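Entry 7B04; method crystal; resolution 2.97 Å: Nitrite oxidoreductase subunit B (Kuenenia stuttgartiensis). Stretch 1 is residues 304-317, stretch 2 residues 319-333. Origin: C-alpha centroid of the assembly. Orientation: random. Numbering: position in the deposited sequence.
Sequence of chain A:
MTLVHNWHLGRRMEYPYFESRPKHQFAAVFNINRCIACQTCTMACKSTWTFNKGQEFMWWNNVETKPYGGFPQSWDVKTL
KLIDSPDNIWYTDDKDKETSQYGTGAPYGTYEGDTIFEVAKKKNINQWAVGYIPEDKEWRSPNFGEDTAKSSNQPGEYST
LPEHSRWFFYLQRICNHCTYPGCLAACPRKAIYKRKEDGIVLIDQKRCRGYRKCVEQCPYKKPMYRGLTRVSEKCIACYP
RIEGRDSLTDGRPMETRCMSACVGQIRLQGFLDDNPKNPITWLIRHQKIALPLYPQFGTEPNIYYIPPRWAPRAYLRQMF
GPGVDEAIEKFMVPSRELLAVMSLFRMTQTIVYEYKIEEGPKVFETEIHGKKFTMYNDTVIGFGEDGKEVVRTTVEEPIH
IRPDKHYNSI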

# COMPACT_ATOMS: atom_id res chain seq x y z
N TYR A 304 -13.30 -19.43 -6.85
CA TYR A 304 -14.66 -18.96 -7.07
C TYR A 304 -14.87 -17.63 -6.34
O TYR A 304 -14.38 -17.44 -5.23
CB TYR A 304 -15.68 -19.99 -6.59
CG TYR A 304 -15.55 -21.33 -7.28
CD1 TYR A 304 -16.30 -21.61 -8.42
CD2 TYR A 304 -14.68 -22.30 -6.81
CE1 TYR A 304 -16.18 -22.84 -9.06
CE2 TYR A 304 -14.57 -23.52 -7.43
CZ TYR A 304 -15.32 -23.78 -8.56
OH TYR A 304 -15.20 -25.00 -9.19
N TYR A 305 -15.59 -16.72 -6.99
CA TYR A 305 -15.74 -15.36 -6.51
C TYR A 305 -17.19 -15.05 -6.21
O TYR A 305 -18.09 -15.46 -6.95
CB TYR A 305 -15.23 -14.35 -7.55
CG TYR A 305 -13.77 -14.48 -7.91
CD1 TYR A 305 -12.82 -13.68 -7.29
CD2 TYR A 305 -13.35 -15.38 -8.87
CE1 TYR A 305 -11.48 -13.78 -7.62
CE2 TYR A 305 -12.01 -15.49 -9.21
CZ TYR A 305 -11.08 -14.69 -8.58
OH TYR A 305 -9.75 -14.80 -8.91
N ILE A 306 -17.42 -14.30 -5.13
CA ILE A 306 -18.71 -13.67 -4.87
C ILE A 306 -18.72 -12.34 -5.62
O ILE A 306 -17.90 -11.46 -5.31
CB ILE A 306 -18.94 -13.46 -3.37
CG1 ILE A 306 -19.11 -14.81 -2.67
CG2 ILE A 306 -20.17 -12.59 -3.14
CD1 ILE A 306 -19.24 -14.70 -1.16
N PRO A 307 -19.60 -12.15 -6.59
CA PRO A 307 -19.50 -10.99 -7.48
C PRO A 307 -19.73 -9.69 -6.73
O PRO A 307 -20.35 -9.69 -5.66
CB PRO A 307 -20.61 -11.24 -8.52
CG PRO A 307 -20.89 -12.71 -8.44
CD PRO A 307 -20.67 -13.07 -7.01
N PRO A 308 -19.23 -8.57 -7.25
CA PRO A 308 -19.52 -7.28 -6.62
C PRO A 308 -20.99 -6.92 -6.74
O PRO A 308 -21.61 -7.12 -7.79
CB PRO A 308 -18.63 -6.30 -7.39
CG PRO A 308 -17.59 -7.15 -8.04
CD PRO A 308 -18.25 -8.45 -8.34
N ARG A 309 -21.54 -6.37 -5.66
CA ARG A 309 -22.95 -5.97 -5.64
C ARG A 309 -23.22 -4.76 -6.53
O ARG A 309 -24.38 -4.52 -6.89
CB ARG A 309 -23.39 -5.68 -4.21
CG ARG A 309 -22.74 -4.46 -3.59
CD ARG A 309 -23.39 -4.08 -2.28
NE ARG A 309 -22.82 -2.86 -1.72
CZ ARG A 309 -23.32 -2.21 -0.68
NH1 ARG A 309 -22.73 -1.11 -0.24
NH2 ARG A 309 -24.41 -2.66 -0.07
N TRP A 310 -22.19 -4.00 -6.89
CA TRP A 310 -22.36 -2.69 -7.50
C TRP A 310 -21.98 -2.63 -8.97
O TRP A 310 -22.28 -1.63 -9.63
CB TRP A 310 -21.53 -1.65 -6.74
CG TRP A 310 -20.06 -1.90 -6.86
CD1 TRP A 310 -19.21 -1.37 -7.79
CD2 TRP A 310 -19.27 -2.75 -6.02
NE1 TRP A 310 -17.94 -1.84 -7.58
CE2 TRP A 310 -17.95 -2.69 -6.50
CE3 TRP A 310 -19.55 -3.56 -4.92
CZ2 TRP A 310 -16.91 -3.40 -5.91
CZ3 TRP A 310 -18.52 -4.26 -4.33
CH2 TRP A 310 -17.21 -4.18 -4.83
N ALA A 311 -21.33 -3.66 -9.49
CA ALA A 311 -20.86 -3.61 -10.86
C ALA A 311 -22.00 -3.89 -11.84
O ALA A 311 -22.98 -4.54 -11.48
CB ALA A 311 -19.73 -4.61 -11.07
N PRO A 312 -21.89 -3.40 -13.07
CA PRO A 312 -22.91 -3.71 -14.08
C PRO A 312 -23.08 -5.21 -14.23
O PRO A 312 -22.11 -5.96 -14.38
CB PRO A 312 -22.35 -3.07 -15.36
CG PRO A 312 -21.51 -1.96 -14.87
CD PRO A 312 -20.90 -2.43 -13.58
N ARG A 313 -24.34 -5.66 -14.18
CA ARG A 313 -24.59 -7.10 -14.20
C ARG A 313 -24.17 -7.72 -15.52
O ARG A 313 -23.69 -8.86 -15.53
CB ARG A 313 -26.07 -7.37 -13.92
CG ARG A 313 -26.57 -6.84 -12.58
CD ARG A 313 -26.07 -7.69 -11.42
NE ARG A 313 -26.68 -7.30 -10.15
CZ ARG A 313 -26.17 -6.39 -9.33
NH1 ARG A 313 -26.80 -6.10 -8.19
NH2 ARG A 313 -25.04 -5.78 -9.63
N ALA A 314 -24.27 -6.98 -16.63
CA ALA A 314 -23.87 -7.52 -17.92
C ALA A 314 -22.39 -7.90 -17.93
O ALA A 314 -22.02 -8.98 -18.39
CB ALA A 314 -24.18 -6.52 -19.03
N TYR A 315 -21.54 -7.01 -17.43
CA TYR A 315 -20.12 -7.31 -17.34
C TYR A 315 -19.88 -8.50 -16.41
O TYR A 315 -19.04 -9.37 -16.70
CB TYR A 315 -19.34 -6.08 -16.86
CG TYR A 315 -17.83 -6.22 -16.91
CD1 TYR A 315 -17.14 -6.09 -18.10
CD2 TYR A 315 -17.11 -6.47 -15.75
CE1 TYR A 315 -15.76 -6.21 -18.15
CE2 TYR A 315 -15.73 -6.60 -15.79
CZ TYR A 315 -15.06 -6.47 -16.98
OH TYR A 315 -13.69 -6.59 -17.02
N LEU A 316 -20.60 -8.55 -15.28
CA LEU A 316 -20.39 -9.62 -14.32
C LEU A 316 -20.80 -10.99 -14.87
O LEU A 316 -20.10 -11.98 -14.63
CB LEU A 316 -21.17 -9.32 -13.04
CG LEU A 316 -20.73 -8.14 -12.16
CD1 LEU A 316 -21.44 -8.19 -10.82
CD2 LEU A 316 -19.22 -8.14 -11.97
N ARG A 317 -21.92 -11.07 -15.61
CA ARG A 317 -22.30 -12.36 -16.20
C ARG A 317 -21.27 -12.85 -17.20
O ARG A 317 -21.01 -14.05 -17.29
CB ARG A 317 -23.68 -12.32 -16.88
CG ARG A 317 -24.74 -11.45 -16.28
CD ARG A 317 -25.93 -11.42 -17.22
NE ARG A 317 -26.70 -10.18 -17.14
CZ ARG A 317 -27.67 -9.97 -16.27
NH1 ARG A 317 -27.99 -10.91 -15.39
NH2 ARG A 317 -28.32 -8.81 -16.27
N MET A 319 -18.20 -12.47 -17.08
CA MET A 319 -16.99 -12.85 -16.37
C MET A 319 -17.18 -14.07 -15.48
O MET A 319 -16.26 -14.90 -15.37
CB MET A 319 -16.49 -11.67 -15.52
CG MET A 319 -15.21 -11.97 -14.75
SD MET A 319 -14.63 -10.55 -13.80
CE MET A 319 -13.83 -9.58 -15.08
N PHE A 320 -18.34 -14.21 -14.84
CA PHE A 320 -18.58 -15.29 -13.89
C PHE A 320 -19.72 -16.22 -14.30
O PHE A 320 -20.08 -17.11 -13.52
CB PHE A 320 -18.86 -14.72 -12.50
CG PHE A 320 -17.75 -13.86 -11.96
CD1 PHE A 320 -16.55 -14.43 -11.56
CD2 PHE A 320 -17.92 -12.49 -11.84
CE1 PHE A 320 -15.53 -13.64 -11.06
CE2 PHE A 320 -16.90 -11.70 -11.34
CZ PHE A 320 -15.71 -12.27 -10.95
N GLY A 321 -20.29 -16.04 -15.49
CA GLY A 321 -21.37 -16.88 -15.94
C GLY A 321 -22.73 -16.33 -15.54
O GLY A 321 -22.85 -15.22 -15.03
N PRO A 322 -23.78 -17.13 -15.74
CA PRO A 322 -25.14 -16.63 -15.49
C PRO A 322 -25.57 -16.66 -14.03
O PRO A 322 -26.60 -16.06 -13.70
CB PRO A 322 -26.01 -17.58 -16.33
CG PRO A 322 -25.23 -18.85 -16.37
CD PRO A 322 -23.78 -18.47 -16.35
N GLY A 323 -24.82 -17.32 -13.15
CA GLY A 323 -25.18 -17.40 -11.75
C GLY A 323 -25.00 -16.12 -10.96
O GLY A 323 -25.27 -16.11 -9.76
N VAL A 324 -24.54 -15.05 -11.61
CA VAL A 324 -24.21 -13.81 -10.91
C VAL A 324 -25.43 -13.23 -10.21
O VAL A 324 -25.34 -12.79 -9.06
CB VAL A 324 -23.59 -12.80 -11.90
CG1 VAL A 324 -23.39 -11.46 -11.22
CG2 VAL A 324 -22.28 -13.33 -12.45
N ASP A 325 -26.58 -13.21 -10.89
CA ASP A 325 -27.75 -12.52 -10.36
C ASP A 325 -28.20 -13.10 -9.02
O ASP A 325 -28.50 -12.36 -8.09
CB ASP A 325 -28.90 -12.60 -11.37
CG ASP A 325 -28.60 -11.85 -12.64
OD1 ASP A 325 -28.08 -10.72 -12.55
OD2 ASP A 325 -28.88 -12.39 -13.73
N GLU A 326 -28.25 -14.43 -8.92
CA GLU A 326 -28.68 -15.06 -7.68
C GLU A 326 -27.63 -15.00 -6.59
O GLU A 326 -27.99 -15.03 -5.40
CB GLU A 326 -29.11 -16.51 -7.95
CG GLU A 326 -30.37 -16.58 -8.81
CD GLU A 326 -30.77 -17.99 -9.17
OE1 GLU A 326 -30.03 -18.93 -8.80
OE2 GLU A 326 -31.81 -18.15 -9.83
N ALA A 327 -26.35 -14.92 -6.95
CA ALA A 327 -25.30 -14.79 -5.94
C ALA A 327 -25.40 -13.45 -5.22
O ALA A 327 -25.28 -13.40 -3.99
CB ALA A 327 -23.93 -14.96 -6.59
N ILE A 328 -25.59 -12.37 -5.97
CA ILE A 328 -25.68 -11.04 -5.36
C ILE A 328 -26.92 -10.92 -4.49
O ILE A 328 -26.89 -10.33 -3.41
CB ILE A 328 -25.63 -9.96 -6.45
CG1 ILE A 328 -24.33 -10.07 -7.25
CG2 ILE A 328 -25.76 -8.58 -5.85
CD1 ILE A 328 -24.26 -9.13 -8.42
N GLU A 329 -28.04 -11.49 -4.95
CA GLU A 329 -29.28 -11.42 -4.18
C GLU A 329 -29.11 -12.08 -2.81
O GLU A 329 -29.66 -11.61 -1.81
CB GLU A 329 -30.42 -12.05 -4.98
CG GLU A 329 -31.79 -12.03 -4.31
CD GLU A 329 -32.17 -13.36 -3.70
OE1 GLU A 329 -31.76 -14.40 -4.27
OE2 GLU A 329 -32.87 -13.37 -2.67
N LYS A 330 -28.37 -13.18 -2.77
CA LYS A 330 -28.09 -13.84 -1.50
C LYS A 330 -27.16 -13.01 -0.62
O LYS A 330 -27.32 -12.95 0.60
CB LYS A 330 -27.49 -15.23 -1.74
CG LYS A 330 -28.44 -16.21 -2.40
CD LYS A 330 -27.85 -17.61 -2.43
CE LYS A 330 -28.69 -18.55 -3.28
NZ LYS A 330 -30.07 -18.69 -2.73
N PHE A 331 -26.16 -12.35 -1.23
CA PHE A 331 -25.15 -11.65 -0.45
C PHE A 331 -25.67 -10.34 0.15
O PHE A 331 -25.40 -10.06 1.32
CB PHE A 331 -23.92 -11.36 -1.31
CG PHE A 331 -23.02 -10.30 -0.73
CD1 PHE A 331 -22.12 -10.62 0.28
CD2 PHE A 331 -23.08 -8.99 -1.17
CE1 PHE A 331 -21.30 -9.65 0.83
CE2 PHE A 331 -22.27 -8.02 -0.63
CZ PHE A 331 -21.38 -8.35 0.38
N MET A 332 -26.38 -9.53 -0.64
CA MET A 332 -26.74 -8.19 -0.18
C MET A 332 -27.60 -8.22 1.07
O MET A 332 -27.50 -7.32 1.91
CB MET A 332 -27.48 -7.43 -1.29
CG MET A 332 -26.67 -7.22 -2.55
SD MET A 332 -27.65 -6.43 -3.83
CE MET A 332 -27.88 -4.80 -3.12
N VAL A 333 -28.44 -9.24 1.21
CA VAL A 333 -29.18 -9.49 2.44
C VAL A 333 -28.82 -10.91 2.87
O VAL A 333 -29.50 -11.87 2.48
CB VAL A 333 -30.69 -9.33 2.23
CG1 VAL A 333 -31.41 -9.28 3.56
CG2 VAL A 333 -30.99 -8.09 1.40

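The two stretches bury 992 Å² between them, counting both sides, and many of the contacts join apolar side chains. Helix 324-332 runs at 115° to helix 313-317, with a closest axial approach of 10.5 Å, and side chains fill the space between. Ile328 is central: with CA-to-CB toward stretch 1 and an m,t rotamer (-60°, 175°), it extends CD1 to 3.8 Å from Leu316 CD1 and 3.4 Å from Pro308 O, while its CG2 lies 3.8 Å from Arg309 CA. Pro307, compact and also directed toward its partner, places CB 3.9 Å from Val324 CG1 and CD 3.8 Å from Ala327 CB; the small alanine fits this close approach of the ring. Val324, in the t rotamer, sets CG1 3.6 Å from Leu316 CB.

Phe320 (chi1 -59°) starts sideways, but its ring end comes nearer: CE1 lies 3.5 Å from Tyr305 CD2. The two ring planes meet obliquely at 46°, with centroids 5.6 Å apart.

Arg313 folds back through two successive m torsions (-59°, -74°), which brings its guanidinium to the backbone of its own stretch. Arg313 NH1 and Arg313 NH2 donate to Arg309 O at 3.2 and 3.1 Å. The N-H bonds lie in the guanidinium plane, so a face can pack against carbon: Ile328 CD1 lies over one face, 3.5 Å from Arg313 CZ. Arg317 instead extends through chi2 and chi3 (172°, -151°), carrying its end to Asp325 in a salt bridge; the modelled 2.4 Å between Arg317 NH1 and Asp325 OD2 is too short to be taken literally.

Where stretch 1 runs on toward stretch 2, helical hydrogen bonds join them, the best aligned being Phe320 N to Leu316 O (2.8 Å, 153°). Gly321 N bonds weakly to Arg317 O at 2.8 Å. Gly321 then leaves the helix at phi/psi 90/-171, where a CB would jam against the preceding carbonyl oxygen, so glycine suits this exit.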